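Local coordinates for tail fiber protein (PDB 5W5P), which probably binds, and may degrade, the capsular polysaccharide of Acinetobacter baumannii as a trimeric beta-helical tailspike of the phage, at residues A[65-70]-A[113-118]; A[83-88]-A[109-114]; A[120-125]-A[145-150]. All coordinates share one frame; numbering follows the deposited sequence.

All three contacts lie in the N-terminal part of the chain, where a small antiparallel sheet leads into the parallel beta-helix. Contact 1 is a surface contact and contacts 2 and 3 are partly buried. Contacts 1 and 2 end on the same 109-118 loop, share Ala113 and Asp114, and tie it to loops on either side of strand 71-75. Contact 3 follows in the chain and sets the start of helix 122-132 on strand 144-147. Their chemistry differs accordingly: two tyrosines with hydroxyl-to-backbone bonds in contact 1, C-H...O contacts and a phenyl ring on a glycine in contact 2, a carboxylate gripping backbone N-H groups above apolar packing in contact 3.

Contact 1. Residues A[65-70]-A[113-118]; sequences TYLQGG and ADYTGT
Tyr115 drives the edge of its ring into the face of Tyr66. Its CE2 stands 3.4 Å above the Tyr66 ring plane, over the ring centre, and the planes meet at 72° with centroids 4.8 Å apart, which defines a T-shaped pair. This is the tight part of the contact. Tyr115 CG is set between its own backbone N and carbonyl carbon (chi1 48°), on a side chain whose first bond already heads for residues 65-70. Gln68 rides over one face of that ring: its CG is 4.1 Å from the Tyr115 centroid, a CH-pi contact. Both ring ends are fixed by backbone. Tyr66 OH donates to Ala113 O at 2.5 Å, approaching from above the carbonyl plane. Tyr115 OH accepts from Leu67 N at 2.9 Å, nearly straight at 167°.

The outer side is looser. Leu67 is exposed and brings CG only to 3.8 Å from Tyr115 OH. Tyr115 sits in a type I turn from Asp114 to Gly117, whose residues Thr116 and Gly117 do not touch residues 65-70. The turn is held from within: Asp114 OD2 accepts from both Thr116 N, closing an Asx turn, and Thr116 OG1. The amide end of Gln68 also looks elsewhere, with OE1 bonded to Arg143, while its side chain packs on Asn103 of a second subunit.

No backbone-to-backbone hydrogen bond spans the gap; Tyr66 CA and Asp114 CA are 8.4 Å apart. The two loops are therefore joined through tyrosine side chains, one hydroxyl acting as donor and the other as acceptor, with the stacked rings between these two polar ends.

Contact 2. Residues A[83-88]-A[109-114]; sequences LDNDGT and CWFGAD
Phe111 lays its ring against the backbone of Gly87, with CD2 3.4 Å from Gly87 CA and CE2 almost as near. The ring occupies the side on which other residues carry CB, so the absence of a side chain on Gly87 permits this approach. At the ring edge, in its plane, Asn85 O lies 3.6 Å from Phe111 CD2. Two C-H...O contacts complete the backbone part of the first shell: Phe111 CA meets Asp86 O at 3.3 Å with an angle of 170° at the hydrogen, and Gly87 CA meets Trp110 O at 3.4 Å. The methyl CG2 of Thr88 touches both aromatic side chains, 3.9 Å from Trp110 CE3 and equally far from Phe111 CZ.

Asn85 positions the turn at Gly87. Its CG lies between the backbone N and the carbonyl carbon (chi1 67°), and OD1 accepts from Gly87 N and Thr88 N, both on the same face of the amide: an Asx turn extended into an Asx motif. Its ND2 donates to Thr88 OG1 at 2.7 Å, in the amide plane and at 167°. One residue earlier, Asp84 OD1 forms a second Asx turn with Asp86 N.

Farther out, Arg62 makes a salt bridge to Asp86 and also bonds to Trp110 O, thereby linking the two segments, while Arg46 bridges Asp84 and Asp86. Helix 122-132 packs on the Phe111 side chain through Gln124, Lys127 and Val131.

Asp86 O and Trp110 O, two acceptors, stand 3.3 Å apart, and no hydrogen bond crosses directly. Direct contact between the segments thus rests on C-H...O contacts and ring packing, with Arg62 as an ionic link from outside, and its positive charge probably eases the repulsion of the facing carbonyls.

Contact 3. Residues A[120-125]-A[145-150]; sequences DCSAQV and FKMMTP
Asp120 turns its CG anti to the backbone N (chi1 -178°), and Thr149 sets OG1 anti to its carbonyl carbon (chi1 -53°); the carboxylate and hydroxyl meet where the two side chains cross at about a right angle. Thr149 OG1 donates to Asp120 OD2 at 2.8 Å, on the syn side. The other oxygen, OD1, is gripped from opposite faces of the carboxylate plane: Met148 N comes from across the contact at 2.7 Å, and Ser122 N from its own segment at 3.1 Å. The latter closes an Asx turn just where helix 122-132 begins, with Cys121 as N-cap residue. Ser122 OG lies 2.7 Å from Thr149 O, with Asp120 OD1 also within reach of its one proton.

Cys121 N in turn donates to Lys146 O at 2.9 Å, nearly in line with the carbonyl (C=O...donor angle 173°). The helix start is thus fastened to strand 144-147, which runs parallel to strand 172-175 in the first turns of the beta-helix; a helix in this place is consistent with the N-terminal caps of such folds.

Beneath the polar grip the packing is apolar. Cys121 SG lies 3.7 Å from Phe145 CB and 3.9 Å from Met147 CG. The CE of Met147, a selenomethionine, reaches Val125 CG1 at 4.0 Å. Phe145 stacks edge-to-face with Phe138, and Met147 packs on Phe182.

Contact 1. Residues A[65-70]-A[113-118]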
loop_
_atom_site.group_PDB
_atom_site.type_symbol
_atom_site.label_atom_id
_atom_site.label_comp_id
_atom_site.label_asym_id
_atom_site.label_seq_id
_atom_site.Cartn_x
_atom_site.Cartn_y
_atom_site.Cartn_z
ATOM N N THR A 65 -35.256 9.949 37.597
ATOM C CA THR A 65 -35.338 10.437 36.229
ATOM C C THR A 65 -34.175 9.982 35.360
ATOM O O THR A 65 -34.337 9.909 34.140
ATOM C CB THR A 65 -35.398 11.967 36.207
ATOM O OG1 THR A 65 -34.519 12.487 37.203
ATOM C CG2 THR A 65 -36.814 12.464 36.499
ATOM N N TYR A 66 -33.029 9.638 35.951
ATOM C CA TYR A 66 -31.840 9.210 35.213
ATOM C C TYR A 66 -31.724 7.692 35.312
ATOM O O TYR A 66 -31.330 7.158 36.354
ATOM C CB TYR A 66 -30.588 9.891 35.767
ATOM C CG TYR A 66 -29.360 9.753 34.895
ATOM C CD1 TYR A 66 -28.602 8.589 34.915
ATOM C CD2 TYR A 66 -28.956 10.789 34.053
ATOM C CE1 TYR A 66 -27.479 8.452 34.115
ATOM C CE2 TYR A 66 -27.827 10.662 33.250
ATOM C CZ TYR A 66 -27.095 9.489 33.285
ATOM O OH TYR A 66 -25.976 9.344 32.501
ATOM N N LEU A 67 -32.050 6.999 34.224
ATOM C CA LEU A 67 -32.165 5.548 34.241
ATOM C C LEU A 67 -30.846 4.820 34.022
ATOM O O LEU A 67 -30.835 3.587 34.056
ATOM C CB LEU A 67 -33.180 5.094 33.188
ATOM C CG LEU A 67 -34.490 5.883 33.161
ATOM C CD1 LEU A 67 -35.348 5.460 31.981
ATOM C CD2 LEU A 67 -35.240 5.709 34.469
ATOM N N GLN A 68 -29.740 5.529 33.807
ATOM C CA GLN A 68 -28.436 4.898 33.646
ATOM C C GLN A 68 -27.602 5.097 34.911
ATOM O O GLN A 68 -28.059 5.667 35.906
ATOM C CB GLN A 68 -27.724 5.449 32.407
ATOM C CG GLN A 68 -28.403 5.084 31.098
ATOM C CD GLN A 68 -28.403 3.587 30.848
ATOM O OE1 GLN A 68 -27.358 2.933 30.913
ATOM N NE2 GLN A 68 -29.580 3.032 30.569
ATOM N N GLY A 69 -26.367 4.596 34.874
ATOM C CA GLY A 69 -25.433 4.757 35.969
ATOM C C GLY A 69 -25.486 3.690 37.044
ATOM O O GLY A 69 -24.700 3.759 37.999
ATOM N N GLY A 70 -26.383 2.716 36.934
ATOM C CA GLY A 70 -26.458 1.663 37.923
ATOM C C GLY A 70 -25.252 0.741 37.892
ATOM O O GLY A 70 -24.397 0.796 37.008
ATOM N N ALA A 113 -23.726 11.754 32.716
ATOM C CA ALA A 113 -23.724 12.289 31.361
ATOM C C ALA A 113 -25.099 12.127 30.725
ATOM O O ALA A 113 -25.649 11.023 30.675
ATOM C CB ALA A 113 -22.661 11.589 30.514
ATOM N N ASP A 114 -25.653 13.237 30.238
ATOM C CA ASP A 114 -26.987 13.237 29.652
ATOM C C ASP A 114 -27.012 12.397 28.380
ATOM O O ASP A 114 -26.467 12.804 27.350
ATOM C CB ASP A 114 -27.436 14.677 29.373
ATOM C CG ASP A 114 -28.780 14.757 28.677
ATOM O OD1 ASP A 114 -29.078 15.817 28.087
ATOM O OD2 ASP A 114 -29.547 13.771 28.728
ATOM N N TYR A 115 -27.639 11.221 28.447
ATOM C CA TYR A 115 -27.740 10.310 27.313
ATOM C C TYR A 115 -28.832 10.708 26.322
ATOM O O TYR A 115 -29.117 9.940 25.396
ATOM C CB TYR A 115 -27.977 8.876 27.805
ATOM C CG TYR A 115 -29.075 8.747 28.843
ATOM C CD1 TYR A 115 -30.404 8.595 28.463
ATOM C CD2 TYR A 115 -28.784 8.780 30.202
ATOM C CE1 TYR A 115 -31.411 8.481 29.403
ATOM C CE2 TYR A 115 -29.785 8.665 31.152
ATOM C CZ TYR A 115 -31.098 8.514 30.749
ATOM O OH TYR A 115 -32.102 8.404 31.694
ATOM N N THR A 116 -29.445 11.881 26.488
ATOM C CA THR A 116 -30.417 12.389 25.531
ATOM C C THR A 116 -29.877 13.516 24.659
ATOM O O THR A 116 -30.567 13.927 23.720
ATOM C CB THR A 116 -31.685 12.879 26.249
ATOM O OG1 THR A 116 -31.409 14.097 26.952
ATOM C CG2 THR A 116 -32.190 11.827 27.221
ATOM N N GLY A 117 -28.683 14.029 24.947
ATOM C CA GLY A 117 -28.056 15.010 24.080
ATOM C C GLY A 117 -28.532 16.429 24.257
ATOM O O GLY A 117 -28.260 17.275 23.397
ATOM N N THR A 118 -29.228 16.719 25.356
ATOM C CA THR A 118 -29.815 18.028 25.615
ATOM C C THR A 118 -28.836 18.985 26.280
ATOM O O THR A 118 -28.826 20.177 25.961
ATOM C CB THR A 118 -31.055 17.872 26.499
ATOM O OG1 THR A 118 -31.823 16.747 26.049
ATOM C CG2 THR A 118 -31.911 19.125 26.455
#

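Contact 2. Residues A[83-88]-A[109-114]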
loop_
_atom_site.group_PDB
_atom_site.type_symbol
_atom_site.label_atom_id
_atom_site.label_comp_id
_atom_site.label_asym_id
_atom_site.label_seq_id
_atom_site.Cartn_x
_atom_site.Cartn_y
_atom_site.Cartn_z
ATOM N N LEU A 83 -13.276 10.958 48.996
ATOM C CA LEU A 83 -14.362 11.893 48.748
ATOM C C LEU A 83 -15.350 11.325 47.737
ATOM O O LEU A 83 -15.000 10.504 46.884
ATOM C CB LEU A 83 -13.821 13.233 48.250
ATOM C CG LEU A 83 -12.798 13.932 49.149
ATOM C CD1 LEU A 83 -12.478 15.328 48.620
ATOM C CD2 LEU A 83 -13.284 14.000 50.592
ATOM N N ASP A 84 -16.599 11.766 47.854
ATOM C CA ASP A 84 -17.635 11.382 46.906
ATOM C C ASP A 84 -17.358 12.023 45.548
ATOM O O ASP A 84 -17.141 13.235 45.459
ATOM C CB ASP A 84 -19.004 11.814 47.439
ATOM C CG ASP A 84 -20.162 11.165 46.700
ATOM O OD1 ASP A 84 -20.269 11.352 45.467
ATOM O OD2 ASP A 84 -20.975 10.479 47.355
ATOM N N ASN A 85 -17.353 11.209 44.489
ATOM C CA ASN A 85 -17.169 11.719 43.135
ATOM C C ASN A 85 -18.421 11.589 42.275
ATOM O O ASN A 85 -18.371 11.916 41.086
ATOM C CB ASN A 85 -15.977 11.029 42.447
ATOM C CG ASN A 85 -16.207 9.547 42.180
ATOM O OD1 ASN A 85 -17.287 9.011 42.407
ATOM N ND2 ASN A 85 -15.169 8.878 41.705
ATOM N N ASP A 86 -19.530 11.113 42.845
ATOM C CA ASP A 86 -20.816 11.023 42.148
ATOM C C ASP A 86 -20.746 10.095 40.934
ATOM O O ASP A 86 -21.421 10.314 39.925
ATOM C CB ASP A 86 -21.324 12.412 41.746
ATOM C CG ASP A 86 -22.837 12.469 41.634
ATOM O OD1 ASP A 86 -23.518 11.873 42.493
ATOM O OD2 ASP A 86 -23.345 13.113 40.695
ATOM N N GLY A 87 -19.938 9.041 41.031
ATOM C CA GLY A 87 -19.857 8.088 39.943
ATOM C C GLY A 87 -19.286 6.732 40.306
ATOM O O GLY A 87 -19.884 5.701 39.986
ATOM N N THR A 88 -18.117 6.712 40.947
ATOM C CA THR A 88 -17.479 5.465 41.342
ATOM C C THR A 88 -17.192 5.376 42.828
ATOM O O THR A 88 -17.024 4.265 43.338
ATOM C CB THR A 88 -16.161 5.258 40.575
ATOM O OG1 THR A 88 -15.269 6.348 40.843
ATOM C CG2 THR A 88 -16.423 5.172 39.072
ATOM N N CYS A 109 -21.905 7.756 31.863
ATOM C CA CYS A 109 -23.224 7.731 32.477
ATOM C C CYS A 109 -23.156 7.467 33.971
ATOM O O CYS A 109 -24.087 7.841 34.691
ATOM C CB CYS A 109 -24.110 6.678 31.813
ATOM S SG CYS A 109 -24.857 7.214 30.250
ATOM N N TRP A 110 -22.084 6.829 34.446
ATOM C CA TRP A 110 -21.894 6.660 35.881
ATOM C C TRP A 110 -21.939 7.999 36.608
ATOM O O TRP A 110 -22.454 8.089 37.731
ATOM C CB TRP A 110 -20.564 5.958 36.147
ATOM C CG TRP A 110 -20.488 4.587 35.579
ATOM C CD1 TRP A 110 -21.525 3.827 35.122
ATOM C CD2 TRP A 110 -19.306 3.796 35.418
ATOM N NE1 TRP A 110 -21.060 2.608 34.682
ATOM C CE2 TRP A 110 -19.701 2.567 34.851
ATOM C CE3 TRP A 110 -17.952 4.008 35.697
ATOM C CZ2 TRP A 110 -18.791 1.558 34.556
ATOM C CZ3 TRP A 110 -17.049 3.004 35.403
ATOM C CH2 TRP A 110 -17.472 1.794 34.839
ATOM N N PHE A 111 -21.413 9.050 35.979
ATOM C CA PHE A 111 -21.310 10.370 36.583
ATOM C C PHE A 111 -22.437 11.306 36.178
ATOM O O PHE A 111 -22.434 12.470 36.591
ATOM C CB PHE A 111 -19.965 11.011 36.229
ATOM C CG PHE A 111 -18.780 10.195 36.642
ATOM C CD1 PHE A 111 -18.212 9.279 35.771
ATOM C CD2 PHE A 111 -18.233 10.343 37.905
ATOM C CE1 PHE A 111 -17.119 8.525 36.151
ATOM C CE2 PHE A 111 -17.142 9.592 38.294
ATOM C CZ PHE A 111 -16.583 8.683 37.414
ATOM N N GLY A 112 -23.385 10.841 35.377
ATOM C CA GLY A 112 -24.541 11.636 35.024
ATOM C C GLY A 112 -24.529 12.265 33.648
ATOM O O GLY A 112 -25.264 13.234 33.433
ATOM N N ALA A 113 -23.726 11.754 32.716
ATOM C CA ALA A 113 -23.724 12.289 31.361
ATOM C C ALA A 113 -25.099 12.127 30.725
ATOM O O ALA A 113 -25.649 11.023 30.675
ATOM C CB ALA A 113 -22.661 11.589 30.514
ATOM N N ASP A 114 -25.653 13.237 30.238
ATOM C CA ASP A 114 -26.987 13.237 29.652
ATOM C C ASP A 114 -27.012 12.397 28.380
ATOM O O ASP A 114 -26.467 12.804 27.350
ATOM C CB ASP A 114 -27.436 14.677 29.373
ATOM C CG ASP A 114 -28.780 14.757 28.677
ATOM O OD1 ASP A 114 -29.078 15.817 28.087
ATOM O OD2 ASP A 114 -29.547 13.771 28.728
#

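Contact 3. Residues A[120-125]-A[145-150]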
loop_
_atom_site.group_PDB
_atom_site.type_symbol
_atom_site.label_atom_id
_atom_site.label_comp_id
_atom_site.label_asym_id
_atom_site.label_seq_id
_atom_site.Cartn_x
_atom_site.Cartn_y
_atom_site.Cartn_z
ATOM N N ASP A 120 -24.716 19.748 27.866
ATOM C CA ASP A 120 -23.300 19.437 27.735
ATOM C C ASP A 120 -22.873 18.446 28.811
ATOM O O ASP A 120 -23.040 18.703 30.004
ATOM C CB ASP A 120 -22.485 20.727 27.831
ATOM C CG ASP A 120 -20.994 20.496 27.657
ATOM O OD1 ASP A 120 -20.608 19.508 26.992
ATOM O OD2 ASP A 120 -20.211 21.313 28.191
ATOM N N CYS A 121 -22.320 17.310 28.386
ATOM C CA CYS A 121 -21.880 16.256 29.291
ATOM C C CYS A 121 -20.361 16.181 29.401
ATOM O O CYS A 121 -19.831 15.207 29.946
ATOM C CB CYS A 121 -22.446 14.909 28.843
ATOM S SG CYS A 121 -21.688 14.221 27.351
ATOM N N SER A 122 -19.653 17.195 28.895
ATOM C CA SER A 122 -18.193 17.150 28.859
ATOM C C SER A 122 -17.593 16.998 30.251
ATOM O O SER A 122 -16.574 16.316 30.421
ATOM C CB SER A 122 -17.650 18.408 28.180
ATOM O OG SER A 122 -17.834 18.345 26.776
ATOM N N ALA A 123 -18.200 17.633 31.258
ATOM C CA ALA A 123 -17.681 17.527 32.619
ATOM C C ALA A 123 -17.786 16.099 33.140
ATOM O O ALA A 123 -16.905 15.630 33.869
ATOM C CB ALA A 123 -18.421 18.493 33.546
ATOM N N GLN A 124 -18.857 15.393 32.770
ATOM C CA GLN A 124 -19.015 14.002 33.172
ATOM C C GLN A 124 -18.090 13.089 32.377
ATOM O O GLN A 124 -17.544 12.126 32.927
ATOM C CB GLN A 124 -20.476 13.569 33.007
ATOM C CG GLN A 124 -21.442 14.242 33.974
ATOM C CD GLN A 124 -21.912 15.608 33.489
ATOM O OE1 GLN A 124 -22.367 15.755 32.356
ATOM N NE2 GLN A 124 -21.811 16.613 34.352
ATOM N N VAL A 125 -17.907 13.374 31.083
ATOM C CA VAL A 125 -16.913 12.648 30.294
ATOM C C VAL A 125 -15.526 12.851 30.885
ATOM O O VAL A 125 -14.721 11.914 30.959
ATOM C CB VAL A 125 -16.971 13.088 28.817
ATOM C CG1 VAL A 125 -15.806 12.495 28.026
ATOM C CG2 VAL A 125 -18.299 12.690 28.187
ATOM N N PHE A 145 -25.043 11.621 23.169
ATOM C CA PHE A 145 -24.448 12.600 24.065
ATOM C C PHE A 145 -24.157 13.902 23.323
ATOM O O PHE A 145 -24.095 13.946 22.092
ATOM C CB PHE A 145 -23.163 12.050 24.691
ATOM C CG PHE A 145 -23.355 10.763 25.444
ATOM C CD1 PHE A 145 -23.642 10.774 26.803
ATOM C CD2 PHE A 145 -23.254 9.541 24.795
ATOM C CE1 PHE A 145 -23.824 9.589 27.501
ATOM C CE2 PHE A 145 -23.427 8.355 25.485
ATOM C CZ PHE A 145 -23.718 8.377 26.841
ATOM N N LYS A 146 -23.990 14.974 24.092
ATOM C CA LYS A 146 -23.612 16.271 23.542
ATOM C C LYS A 146 -22.412 16.795 24.310
ATOM O O LYS A 146 -22.484 16.972 25.530
ATOM C CB LYS A 146 -24.766 17.272 23.609
ATOM C CG LYS A 146 -24.350 18.690 23.266
ATOM C CD LYS A 146 -25.517 19.497 22.738
ATOM C CE LYS A 146 -26.352 20.047 23.878
ATOM N NZ LYS A 146 -27.575 20.750 23.384
HETATM N N MSE A 147 -21.314 17.041 23.600
HETATM C CA MSE A 147 -20.124 17.624 24.208
HETATM C C MSE A 147 -19.813 18.993 23.600
HETATM O O MSE A 147 -19.702 19.131 22.378
HETATM C CB MSE A 147 -18.927 16.689 24.045
HETATM C CG MSE A 147 -19.126 15.323 24.670
HETATM SE SE MSE A 147 -17.635 14.105 24.347
HETATM C CE MSE A 147 -16.182 15.202 25.044
HETATM N N MSE A 148 -19.674 20.002 24.456
HETATM C CA MSE A 148 -19.435 21.367 23.992
HETATM C C MSE A 148 -18.214 22.011 24.638
HETATM O O MSE A 148 -17.915 23.180 24.393
HETATM C CB MSE A 148 -20.658 22.236 24.259
HETATM C CG MSE A 148 -21.972 21.560 23.945
HETATM SE SE MSE A 148 -23.465 22.674 24.482
HETATM C CE MSE A 148 -23.190 24.156 23.233
ATOM N N THR A 149 -17.521 21.245 25.476
ATOM C CA THR A 149 -16.358 21.725 26.201
ATOM C C THR A 149 -15.229 20.729 25.971
ATOM O O THR A 149 -15.451 19.512 26.086
ATOM C CB THR A 149 -16.651 21.866 27.700
ATOM O OG1 THR A 149 -17.831 22.659 27.883
ATOM C CG2 THR A 149 -15.476 22.518 28.428
ATOM N N PRO A 150 -14.027 21.187 25.621
ATOM C CA PRO A 150 -12.927 20.242 25.391
ATOM C C PRO A 150 -12.664 19.400 26.631
ATOM O O PRO A 150 -12.658 19.902 27.759
ATOM C CB PRO A 150 -11.743 21.154 25.052
ATOM C CG PRO A 150 -12.374 22.398 24.515
ATOM C CD PRO A 150 -13.642 22.572 25.301
#